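Local coordinates for glutathione S-transferase 2 (Heligmosomoides polygyrus, PDB 1TW9) that catalyses the conjugation of glutathione to electrophilic substrates as a dimeric glutathione transferase, at the interface of chains A and B. Sequence-based numbering; all coordinates share one arbitrary frame. Chains: chain A/B, glutathione S-transferase 2.

The interface of chains A and B. Residues chain A 56, 59-61, 70; chain B 83, 87.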
ATOM      1  N   VAL A  56      10.915   2.106 -15.913  1.00 31.21           N
ATOM      2  CA  VAL A  56      10.302   3.053 -16.826  1.00 32.17           C
ATOM      3  C   VAL A  56      11.425   3.855 -17.439  1.00 31.60           C
ATOM      4  O   VAL A  56      12.111   4.599 -16.751  1.00 31.40           O
ATOM      5  CB  VAL A  56       9.366   4.034 -16.123  1.00 32.89           C
ATOM      6  CG1 VAL A  56       8.702   4.886 -17.193  1.00 34.20           C
ATOM      7  CG2 VAL A  56       8.325   3.309 -15.373  1.00 35.15           C
ATOM      8  N   GLN A  59      14.509   3.495 -15.232  1.00 32.85           N
ATOM      9  CA  GLN A  59      14.437   3.901 -13.825  1.00 31.63           C
ATOM     10  C   GLN A  59      13.582   2.860 -13.085  1.00 31.80           C
ATOM     11  O   GLN A  59      12.469   2.529 -13.518  1.00 30.64           O
ATOM     12  CB  GLN A  59      13.894   5.311 -13.696  1.00 32.84           C
ATOM     13  CG  GLN A  59      14.682   6.323 -14.531  1.00 36.73           C
ATOM     14  CD  GLN A  59      16.127   6.426 -14.090  1.00 39.40           C
ATOM     15  OE1 GLN A  59      16.409   6.449 -12.883  1.00 42.95           O
ATOM     16  NE2 GLN A  59      17.075   6.504 -15.068  1.00 43.88           N
ATOM     17  N   GLN A  60      14.136   2.326 -11.994  1.00 31.11           N
ATOM     18  CA  GLN A  60      13.471   1.242 -11.263  1.00 30.67           C
ATOM     19  C   GLN A  60      12.428   1.743 -10.277  1.00 30.45           C
ATOM     20  O   GLN A  60      12.650   2.725  -9.573  1.00 30.99           O
ATOM     21  CB  GLN A  60      14.459   0.406 -10.464  1.00 30.21           C
ATOM     22  CG  GLN A  60      15.505  -0.306 -11.237  1.00 31.14           C
ATOM     23  CD  GLN A  60      16.371  -1.098 -10.327  1.00 30.88           C
ATOM     24  OE1 GLN A  60      16.946  -0.514  -9.396  1.00 32.92           O
ATOM     25  NE2 GLN A  60      16.493  -2.424 -10.574  1.00 34.61           N
ATOM     26  N   LEU A  61      11.355   0.977 -10.191  1.00 30.86           N
ATOM     27  CA  LEU A  61      10.311   1.149  -9.214  1.00 30.50           C
ATOM     28  C   LEU A  61       9.908  -0.235  -8.714  1.00 31.20           C
ATOM     29  O   LEU A  61       9.447  -1.085  -9.520  1.00 31.88           O
ATOM     30  CB  LEU A  61       9.094   1.798  -9.842  1.00 31.57           C
ATOM     31  CG  LEU A  61       7.784   1.891  -8.971  1.00 31.27           C
ATOM     32  CD1 LEU A  61       8.007   2.751  -7.711  1.00 32.23           C
ATOM     33  CD2 LEU A  61       6.590   2.371  -9.743  1.00 30.32           C
ATOM     34  N   TYR A  70       0.958   3.153  -9.788  1.00 30.71           N
ATOM     35  CA  TYR A  70       1.655   4.008 -10.747  1.00 30.03           C
ATOM     36  C   TYR A  70       1.156   3.814 -12.204  1.00 30.40           C
ATOM     37  O   TYR A  70       0.818   4.759 -12.896  1.00 30.94           O
ATOM     38  CB  TYR A  70       3.167   3.775 -10.661  1.00 29.42           C
ATOM     39  CG  TYR A  70       3.932   4.436 -11.796  1.00 29.65           C
ATOM     40  CD1 TYR A  70       4.195   5.819 -11.757  1.00 30.08           C
ATOM     41  CD2 TYR A  70       4.375   3.741 -12.904  1.00 33.98           C
ATOM     42  CE1 TYR A  70       4.764   6.442 -12.756  1.00 31.40           C
ATOM     43  CE2 TYR A  70       4.974   4.385 -13.870  1.00 33.25           C
ATOM     44  CZ  TYR A  70       5.240   5.704 -13.792  1.00 29.54           C
ATOM     45  OH  TYR A  70       5.865   6.280 -14.914  1.00 33.50           O
TER
ATOM     46  N   PHE B  83       6.048   9.665 -10.848  1.00 31.28           N
ATOM     47  CA  PHE B  83       7.070   8.641 -10.527  1.00 31.26           C
ATOM     48  C   PHE B  83       7.579   8.903  -9.127  1.00 32.33           C
ATOM     49  O   PHE B  83       7.791   7.987  -8.379  1.00 32.03           O
ATOM     50  CB  PHE B  83       8.195   8.698 -11.501  1.00 32.16           C
ATOM     51  CG  PHE B  83       9.016   7.483 -11.523  1.00 28.82           C
ATOM     52  CD1 PHE B  83       8.547   6.324 -12.067  1.00 30.64           C
ATOM     53  CD2 PHE B  83      10.296   7.469 -10.959  1.00 33.45           C
ATOM     54  CE1 PHE B  83       9.318   5.208 -12.088  1.00 30.21           C
ATOM     55  CE2 PHE B  83      11.098   6.326 -11.008  1.00 32.16           C
ATOM     56  CZ  PHE B  83      10.604   5.197 -11.553  1.00 33.22           C
ATOM     57  N   LEU B  87       7.680   6.237  -6.098  1.00 32.92           N
ATOM     58  CA  LEU B  87       8.869   5.931  -5.285  1.00 31.64           C
ATOM     59  C   LEU B  87       8.630   6.068  -3.814  1.00 31.84           C
ATOM     60  O   LEU B  87       9.002   5.203  -3.041  1.00 33.13           O
ATOM     61  CB  LEU B  87      10.063   6.787  -5.704  1.00 30.60           C
ATOM     62  CG  LEU B  87      10.684   6.531  -7.098  1.00 32.97           C
ATOM     63  CD1 LEU B  87      11.719   7.652  -7.405  1.00 33.77           C
ATOM     64  CD2 LEU B  87      11.286   5.140  -7.136  1.00 33.23           C
TER
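With CG anti to the backbone N (chi1 -162°), B:Phe83 points its ring away from helix 82-101 of chain B, into a pocket of chain A that A:Tyr70 borders with its own CG likewise turned away from N (chi1 169°). This is part of the dimer interface of the glutathione transferase fold: a phenylalanine from helix 82-101 of one subunit packs against the thioredoxin-like N-terminal domain of the other, here against strands 53-56 and 59-62 and helix 64-75. B:Phe83 dominates the patch: chain A hides 90 Å² of it, and no more than 22 Å² of any other residue given is hidden by the partner. The two rings meet edge-to-face, their planes 83° apart; CD1 on the rim of B:Phe83 lies 3.8 Å from CZ of A:Tyr70, which sits in the plane of the phenylalanine ring. Further out on the same rim, CE1 packs against the methyl CG2 of A:Val56 at 3.9 Å and against CB of A:Leu61 at 4.1 Å. The far end of the ring reaches the second strand, where CZ is 3.9 Å from CB of A:Gln59 and 3.8 Å from the carbonyl O of A:Gln60. One turn along the helix, B:Leu87 widens the contact: its methyl CD2 approaches that same A:Gln60 O at 3.7 Å, while CD1 of A:Leu61 rests 4.1 Å from CA of B:Leu87. An alanine in place of B:Phe83 would remove the ring and would probably leave the face of A:Tyr70 without its edge contact and a gap between A:Val56, A:Gln59 and A:Leu61, weakening subunit association.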